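Local coordinates for protein alternansucrase (Leuconostoc mesenteroides, PDB 6HVG) that belongs to glycoside hydrolase family 70, a group of large multidomain enzymes built around a TIM-type barrel, and holds a calcium ion beside that barrel, at residues G573-L578 / V1157-Y1162; R557-I562 / D621-V626. All coordinates share one frame; numbering follows the deposited sequence.

Contact 1: residues G573-L578 / V1157-Y1162. With CA (calcium ion), chain C.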
ATOM      1  N   GLY A 573       6.660   8.026  13.643  1.00 49.23           N
ATOM      2  CA  GLY A 573       5.415   7.921  12.911  1.00 47.85           C
ATOM      3  C   GLY A 573       5.597   7.923  11.414  1.00 46.63           C
ATOM      4  O   GLY A 573       6.519   8.559  10.896  1.00 49.39           O
ATOM      5  N   SER A 574       4.712   7.216  10.718  1.00 42.52           N
ATOM      6  CA  SER A 574       4.663   7.238   9.277  1.00 40.71           C
ATOM      7  C   SER A 574       3.908   8.493   8.877  1.00 40.98           C
ATOM      8  O   SER A 574       2.701   8.455   8.732  1.00 41.66           O
ATOM      9  CB  SER A 574       3.935   5.994   8.772  1.00 40.84           C
ATOM     10  OG  SER A 574       4.444   4.830   9.418  1.00 39.29           O
ATOM     11  N   GLU A 575       4.637   9.595   8.717  1.00 40.82           N
ATOM     12  CA  GLU A 575       4.070  10.898   8.442  1.00 41.29           C
ATOM     13  C   GLU A 575       3.452  10.954   7.071  1.00 40.21           C
ATOM     14  O   GLU A 575       2.478  11.684   6.848  1.00 41.09           O
ATOM     15  CB  GLU A 575       5.162  11.962   8.548  1.00 45.15           C
ATOM     16  CG  GLU A 575       4.699  13.422   8.409  1.00 47.25           C
ATOM     17  CD  GLU A 575       3.693  13.871   9.451  1.00 49.18           C
ATOM     18  OE1 GLU A 575       4.094  14.066  10.633  1.00 47.08           O
ATOM     19  OE2 GLU A 575       2.505  14.034   9.061  1.00 48.02           O
ATOM     20  N   PHE A 576       3.995  10.173   6.150  1.00 40.16           N
ATOM     21  CA  PHE A 576       3.527  10.222   4.766  1.00 41.90           C
ATOM     22  C   PHE A 576       2.572   9.106   4.492  1.00 42.12           C
ATOM     23  O   PHE A 576       2.872   7.964   4.783  1.00 41.84           O
ATOM     24  CB  PHE A 576       4.707  10.141   3.810  1.00 42.14           C
ATOM     25  CG  PHE A 576       5.642  11.296   3.935  1.00 38.94           C
ATOM     26  CD1 PHE A 576       5.420  12.453   3.237  1.00 39.64           C
ATOM     27  CD2 PHE A 576       6.692  11.234   4.805  1.00 38.38           C
ATOM     28  CE1 PHE A 576       6.265  13.539   3.378  1.00 40.54           C
ATOM     29  CE2 PHE A 576       7.545  12.293   4.950  1.00 39.42           C
ATOM     30  CZ  PHE A 576       7.331  13.455   4.238  1.00 40.74           C
ATOM     31  N   LEU A 577       1.414   9.468   3.952  1.00 43.36           N
ATOM     32  CA  LEU A 577       0.341   8.538   3.727  1.00 42.66           C
ATOM     33  C   LEU A 577      -0.125   8.686   2.305  1.00 42.51           C
ATOM     34  O   LEU A 577       0.074   7.784   1.488  1.00 46.79           O
ATOM     35  CB  LEU A 577      -0.795   8.805   4.738  1.00 43.73           C
ATOM     36  CG  LEU A 577      -2.116   8.030   4.603  1.00 43.84           C
ATOM     37  CD1 LEU A 577      -1.900   6.528   4.708  1.00 43.94           C
ATOM     38  CD2 LEU A 577      -3.046   8.510   5.698  1.00 42.45           C
ATOM     39  N   LEU A 578      -0.752   9.817   1.991  1.00 43.12           N
ATOM     40  CA  LEU A 578      -1.317  10.038   0.652  1.00 42.56           C
ATOM     41  C   LEU A 578      -1.158  11.469   0.250  1.00 40.22           C
ATOM     42  O   LEU A 578      -1.169  12.375   1.091  1.00 40.21           O
ATOM     43  CB  LEU A 578      -2.813   9.678   0.610  1.00 46.26           C
ATOM     44  CG  LEU A 578      -3.176   8.184   0.639  1.00 49.56           C
ATOM     45  CD1 LEU A 578      -4.583   7.942   1.163  1.00 51.34           C
ATOM     46  CD2 LEU A 578      -3.074   7.572  -0.747  1.00 51.64           C
ATOM     47  N   VAL A1157     -10.085  15.811   8.667  1.00 43.65           N
ATOM     48  CA  VAL A1157      -9.063  15.181   7.828  1.00 41.77           C
ATOM     49  C   VAL A1157      -7.863  16.094   7.622  1.00 37.33           C
ATOM     50  O   VAL A1157      -7.654  16.598   6.550  1.00 40.77           O
ATOM     51  CB  VAL A1157      -9.678  14.769   6.470  1.00 41.46           C
ATOM     52  CG1 VAL A1157      -8.661  14.027   5.618  1.00 44.30           C
ATOM     53  CG2 VAL A1157     -10.889  13.886   6.705  1.00 40.38           C
ATOM     54  N   PRO A1158      -7.049  16.284   8.654  1.00 36.76           N
ATOM     55  CA  PRO A1158      -5.933  17.219   8.578  1.00 37.41           C
ATOM     56  C   PRO A1158      -4.644  16.732   7.900  1.00 38.49           C
ATOM     57  O   PRO A1158      -3.765  17.560   7.645  1.00 39.44           O
ATOM     58  CB  PRO A1158      -5.657  17.518  10.056  1.00 36.95           C
ATOM     59  CG  PRO A1158      -6.018  16.267  10.749  1.00 36.37           C
ATOM     60  CD  PRO A1158      -7.210  15.745  10.014  1.00 36.72           C
ATOM     61  N   ASP A1159      -4.509  15.432   7.618  1.00 40.77           N
ATOM     62  CA  ASP A1159      -3.242  14.892   7.111  1.00 41.93           C
ATOM     63  C   ASP A1159      -2.873  15.351   5.696  1.00 45.49           C
ATOM     64  O   ASP A1159      -1.698  15.593   5.421  1.00 52.62           O
ATOM     65  CB  ASP A1159      -3.220  13.373   7.161  1.00 41.06           C
ATOM     66  CG  ASP A1159      -1.902  12.786   6.636  1.00 42.08           C
ATOM     67  OD1 ASP A1159      -0.836  13.012   7.228  1.00 45.19           O
ATOM     68  OD2 ASP A1159      -1.929  12.113   5.584  1.00 41.57           O
ATOM     69  N   GLN A1160      -3.837  15.452   4.782  1.00 44.62           N
ATOM     70  CA  GLN A1160      -3.491  15.746   3.390  1.00 44.86           C
ATOM     71  C   GLN A1160      -4.546  16.493   2.595  1.00 44.21           C
ATOM     72  O   GLN A1160      -5.676  16.670   3.040  1.00 49.76           O
ATOM     73  CB  GLN A1160      -3.081  14.452   2.634  1.00 45.62           C
ATOM     74  CG  GLN A1160      -4.215  13.542   2.191  1.00 47.84           C
ATOM     75  CD  GLN A1160      -4.892  12.800   3.333  1.00 51.03           C
ATOM     76  OE1 GLN A1160      -4.212  12.267   4.220  1.00 51.00           O
ATOM     77  NE2 GLN A1160      -6.227  12.735   3.310  1.00 49.37           N
ATOM     78  N   ILE A1161      -4.154  16.899   1.391  1.00 41.79           N
ATOM     79  CA  ILE A1161      -5.025  17.572   0.453  1.00 42.38           C
ATOM     80  C   ILE A1161      -4.556  17.170  -0.951  1.00 41.64           C
ATOM     81  O   ILE A1161      -3.372  16.936  -1.148  1.00 44.73           O
ATOM     82  CB  ILE A1161      -4.985  19.094   0.708  1.00 44.04           C
ATOM     83  CG1 ILE A1161      -6.031  19.833  -0.127  1.00 45.50           C
ATOM     84  CG2 ILE A1161      -3.597  19.658   0.462  1.00 42.61           C
ATOM     85  CD1 ILE A1161      -6.223  21.266   0.313  1.00 48.04           C
ATOM     86  N   TYR A1162      -5.477  17.059  -1.907  1.00 40.66           N
ATOM     87  CA  TYR A1162      -5.153  16.559  -3.252  1.00 43.37           C
ATOM     88  C   TYR A1162      -5.196  17.619  -4.339  1.00 45.13           C
ATOM     89  O   TYR A1162      -5.805  18.656  -4.181  1.00 47.44           O
ATOM     90  CB  TYR A1162      -6.146  15.477  -3.677  1.00 41.53           C
ATOM     91  CG  TYR A1162      -5.994  14.108  -3.043  1.00 41.97           C
ATOM     92  CD1 TYR A1162      -6.199  13.910  -1.682  1.00 41.37           C
ATOM     93  CD2 TYR A1162      -5.729  12.989  -3.833  1.00 42.69           C
ATOM     94  CE1 TYR A1162      -6.133  12.644  -1.126  1.00 41.97           C
ATOM     95  CE2 TYR A1162      -5.640  11.724  -3.281  1.00 43.36           C
ATOM     96  CZ  TYR A1162      -5.852  11.553  -1.931  1.00 43.22           C
ATOM     97  OH  TYR A1162      -5.804  10.276  -1.412  1.00 45.55           O
TER
HETATM   98 CA    CA C2000       1.292  13.388   7.521  1.00 47.20          CA
HETATM   99  O   HOH W   1       0.125  15.434   7.781  1.00 40.78           O

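Contact 2: residues R557-I562 / D621-V626. With CA (calcium ion), chain C.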
ATOM      1  N   ARG A 557       5.590  12.796  14.380  1.00 43.70           N
ATOM      2  CA  ARG A 557       5.261  13.111  15.757  1.00 46.40           C
ATOM      3  C   ARG A 557       3.907  12.517  16.126  1.00 46.21           C
ATOM      4  O   ARG A 557       3.017  13.216  16.603  1.00 45.63           O
ATOM      5  CB  ARG A 557       5.290  14.628  15.999  1.00 46.70           C
ATOM      6  CG  ARG A 557       6.667  15.232  15.790  1.00 46.48           C
ATOM      7  CD  ARG A 557       7.701  14.587  16.703  1.00 45.27           C
ATOM      8  NE  ARG A 557       8.999  15.259  16.588  1.00 46.71           N
ATOM      9  CZ  ARG A 557       9.392  16.319  17.290  1.00 44.45           C
ATOM     10  NH1 ARG A 557       8.599  16.895  18.185  1.00 47.02           N
ATOM     11  NH2 ARG A 557      10.579  16.822  17.084  1.00 43.09           N
ATOM     12  N   GLN A 558       3.795  11.204  15.982  1.00 45.96           N
ATOM     13  CA  GLN A 558       2.573  10.488  16.366  1.00 45.00           C
ATOM     14  C   GLN A 558       2.502  10.479  17.878  1.00 45.72           C
ATOM     15  O   GLN A 558       3.449  10.934  18.530  1.00 47.13           O
ATOM     16  CB  GLN A 558       2.535   9.074  15.800  1.00 41.38           C
ATOM     17  CG  GLN A 558       3.663   8.191  16.266  1.00 42.75           C
ATOM     18  CD  GLN A 558       3.518   6.754  15.818  1.00 42.80           C
ATOM     19  OE1 GLN A 558       2.428   6.303  15.455  1.00 43.67           O
ATOM     20  NE2 GLN A 558       4.613   6.004  15.902  1.00 41.62           N
ATOM     21  N   PRO A 559       1.373  10.005  18.464  1.00 45.64           N
ATOM     22  CA  PRO A 559       1.256  10.057  19.931  1.00 45.65           C
ATOM     23  C   PRO A 559       2.480   9.506  20.676  1.00 45.20           C
ATOM     24  O   PRO A 559       3.048  10.205  21.518  1.00 45.80           O
ATOM     25  CB  PRO A 559      -0.004   9.250  20.200  1.00 45.56           C
ATOM     26  CG  PRO A 559      -0.837   9.490  18.972  1.00 43.72           C
ATOM     27  CD  PRO A 559       0.106   9.597  17.834  1.00 43.08           C
ATOM     28  N   ILE A 560       2.922   8.305  20.319  1.00 44.21           N
ATOM     29  CA  ILE A 560       4.039   7.684  21.017  1.00 46.62           C
ATOM     30  C   ILE A 560       5.371   8.364  20.694  1.00 46.23           C
ATOM     31  O   ILE A 560       6.363   8.084  21.336  1.00 48.10           O
ATOM     32  CB  ILE A 560       4.147   6.158  20.764  1.00 50.18           C
ATOM     33  CG1 ILE A 560       4.474   5.838  19.293  1.00 51.62           C
ATOM     34  CG2 ILE A 560       2.868   5.446  21.187  1.00 52.05           C
ATOM     35  CD1 ILE A 560       4.832   4.387  19.048  1.00 49.16           C
ATOM     36  N   ASN A 561       5.405   9.245  19.702  1.00 46.53           N
ATOM     37  CA  ASN A 561       6.634   9.966  19.366  1.00 48.73           C
ATOM     38  C   ASN A 561       6.414  11.443  19.294  1.00 49.09           C
ATOM     39  O   ASN A 561       7.050  12.126  18.490  1.00 52.61           O
ATOM     40  CB  ASN A 561       7.198   9.493  18.018  1.00 49.33           C
ATOM     41  CG  ASN A 561       8.573  10.064  17.735  1.00 47.51           C
ATOM     42  OD1 ASN A 561       9.407  10.134  18.618  1.00 51.26           O
ATOM     43  ND2 ASN A 561       8.804  10.484  16.504  1.00 47.78           N
ATOM     44  N   ILE A 562       5.506  11.947  20.114  1.00 51.46           N
ATOM     45  CA  ILE A 562       5.118  13.354  20.017  1.00 50.63           C
ATOM     46  C   ILE A 562       6.331  14.262  20.252  1.00 52.05           C
ATOM     47  O   ILE A 562       6.402  15.353  19.665  1.00 50.61           O
ATOM     48  CB  ILE A 562       3.957  13.692  20.972  1.00 49.26           C
ATOM     49  CG1 ILE A 562       3.415  15.091  20.677  1.00 49.98           C
ATOM     50  CG2 ILE A 562       4.408  13.555  22.417  1.00 49.96           C
ATOM     51  CD1 ILE A 562       2.110  15.409  21.374  1.00 50.98           C
ATOM     52  N   ASP A 621      -9.246  11.710  11.530  1.00 40.72           N
ATOM     53  CA  ASP A 621      -8.710  10.800  10.509  1.00 42.52           C
ATOM     54  C   ASP A 621      -7.187  10.721  10.625  1.00 41.44           C
ATOM     55  O   ASP A 621      -6.524  11.734  10.801  1.00 44.44           O
ATOM     56  CB  ASP A 621      -9.106  11.317   9.120  1.00 45.58           C
ATOM     57  CG  ASP A 621      -8.540  10.475   7.970  1.00 49.97           C
ATOM     58  OD1 ASP A 621      -9.025   9.326   7.736  1.00 51.58           O
ATOM     59  OD2 ASP A 621      -7.615  10.995   7.274  1.00 54.45           O
ATOM     60  N   ALA A 622      -6.644   9.512  10.539  1.00 42.10           N
ATOM     61  CA  ALA A 622      -5.214   9.276  10.323  1.00 41.22           C
ATOM     62  C   ALA A 622      -4.354   9.828  11.441  1.00 40.48           C
ATOM     63  O   ALA A 622      -3.389  10.547  11.198  1.00 39.76           O
ATOM     64  CB  ALA A 622      -4.791   9.883   8.988  1.00 42.71           C
ATOM     65  N   VAL A 623      -4.716   9.491  12.670  1.00 40.17           N
ATOM     66  CA  VAL A 623      -4.056  10.027  13.857  1.00 40.60           C
ATOM     67  C   VAL A 623      -2.548   9.775  13.860  1.00 40.23           C
ATOM     68  O   VAL A 623      -1.764  10.657  14.196  1.00 40.75           O
ATOM     69  CB  VAL A 623      -4.691   9.424  15.128  1.00 44.50           C
ATOM     70  CG1 VAL A 623      -3.885   9.740  16.391  1.00 47.30           C
ATOM     71  CG2 VAL A 623      -6.116   9.935  15.290  1.00 45.94           C
ATOM     72  N   ASP A 624      -2.149   8.561  13.498  1.00 43.20           N
ATOM     73  CA  ASP A 624      -0.755   8.174  13.543  1.00 44.40           C
ATOM     74  C   ASP A 624       0.087   8.750  12.402  1.00 45.82           C
ATOM     75  O   ASP A 624       1.312   8.631  12.411  1.00 48.43           O
ATOM     76  CB  ASP A 624      -0.667   6.658  13.590  1.00 46.87           C
ATOM     77  CG  ASP A 624      -1.225   6.071  14.903  1.00 48.67           C
ATOM     78  OD1 ASP A 624      -1.323   6.818  15.911  1.00 48.14           O
ATOM     79  OD2 ASP A 624      -1.540   4.852  14.929  1.00 49.24           O
ATOM     80  N   ASN A 625      -0.563   9.391  11.427  1.00 45.34           N
ATOM     81  CA  ASN A 625       0.122   9.957  10.267  1.00 43.04           C
ATOM     82  C   ASN A 625       0.269  11.491  10.305  1.00 43.15           C
ATOM     83  O   ASN A 625       0.618  12.095   9.283  1.00 45.17           O
ATOM     84  CB  ASN A 625      -0.641   9.576   9.018  1.00 44.72           C
ATOM     85  CG  ASN A 625      -1.084   8.152   9.045  1.00 45.21           C
ATOM     86  OD1 ASN A 625      -2.162   7.848   9.550  1.00 48.11           O
ATOM     87  ND2 ASN A 625      -0.294   7.272   8.446  1.00 47.20           N
ATOM     88  N   VAL A 626       0.001  12.097  11.464  1.00 40.91           N
ATOM     89  CA  VAL A 626       0.065  13.535  11.669  1.00 41.52           C
ATOM     90  C   VAL A 626       0.691  13.874  13.031  1.00 40.71           C
ATOM     91  O   VAL A 626       1.018  12.986  13.815  1.00 40.79           O
ATOM     92  CB  VAL A 626      -1.331  14.183  11.602  1.00 45.00           C
ATOM     93  CG1 VAL A 626      -2.005  13.868  10.274  1.00 45.42           C
ATOM     94  CG2 VAL A 626      -2.208  13.772  12.784  1.00 43.72           C
TER
HETATM   95 CA    CA C2000       1.292  13.388   7.521  1.00 47.20          CA
HETATM   96  O   HOH W   1       0.125  15.434   7.781  1.00 40.78           O

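Contact 1: residues G573-L578 / V1157-Y1162
Glu575 and Asp1159, 584 residues apart in the chain, meet through a shared calcium ion. Glu575 chelates it, with its backbone O at 2.2 Å and its carboxylate OE2 at 2.1 Å. The side chain manages this by bending: chi2 of 60° turns CD out of the extended line, and the carboxylate reaches the same ion as the residue's own carbonyl. Asp1159 contributes OD1, 2.2 Å from the calcium ion. The two carboxylates run past one another in opposite senses with their planes only 20° apart, and the ion probably offsets the repulsion between them. Asn625 O and Asp581 OD1 supply two further ligands.

Water 1 completes the six modelled ligands, 2.4 Å from the calcium ion, and donates a hydrogen bond to Asp1159 O. Asp1159 thus serves the site through its carboxylate directly and through its carbonyl by way of the water. The second carboxylate oxygen of Glu575, OE1, accepts from Gly556 N.

Carbon-oxygen and apolar contacts extend the interface. Leu577 lays CB against Asp1159 OD2 (3.6 Å), with CD2 also close to that oxygen. Farther along, all four side-chain carbons of Leu578 lie within 3.9 Å of Tyr1162 OH; the two side chains cross obliquely, and Leu530 of helix 528-531 also packs on Leu578.

The result is an all-oxygen calcium site of carboxylates, backbone carbonyls and water beside the family 70 barrel, joining the loop before strand 580-582 to the segment after barrel strand 1151-1156.

Contact 2: residues R557-I562 / D621-V626
Gln558 and Asp624 meet where the loop following barrel strand 617-620 turns through a short 3-10 segment on its way to the calcium site. From Gln558, CB lies against Asp624 O (3.6 Å), while chi2 of 173° carries CD away from the backbone, and OE1 on that amide lies 3.6 Å from Asp624 CB. The amide and carboxylate planes stand 84° apart, and each group has its polar partner elsewhere: Gln558 NE2 donates to Gly571 O, and Asp624 OD2 accepts from Asn662 N.

Pro559 adds a carbon surface to the contact. Its CG touches Val623 CG1 at 4.0 Å and its CD lies 3.7 Å from Asp624 OD1, the ring crossing both side chains at about a right angle; Tyr668 of helix 665-671 also packs on the proline.

Arg557 turns back into its own segment, NH1 donating to Ile562 O (3.1 Å) and also to Ser1229 O, and Asn561 N bonds to Gln558 O. On the other segment, Asn625 N bonds to Ala622 O, closing the turn from which Asn625 O reaches the calcium ion at 2.3 Å.

With the Gln558 amide and Asp624 carboxylate oriented by Gly571 and Asn662, outside the pair, these two internally bonded turns meet by van der Waals contact.

How the contacts relate
Both contacts are buried, with centres about 10 Å apart, and contact 1 is nearer the centre of the chain. They draw on the same elements: 557-562 and 573-578 belong to one long loop between strands 534-537 and 580-582, whereas 621-626 and 1157-1162 follow neighbouring parallel strands of the barrel. Their chemistry differs with position. Contact 1 joins its segments through the metal, with leucine packing beside it, while in contact 2 one segment alone supplies a ligand and the pairing rests on apolar and carbon-oxygen touches. Ser574 O and Asn625 ND2, probably hydrogen-bonded, stitch the two together. The pair illustrates how a metal site can unite loops remote in sequence while the neighbouring turns meet by van der Waals contact.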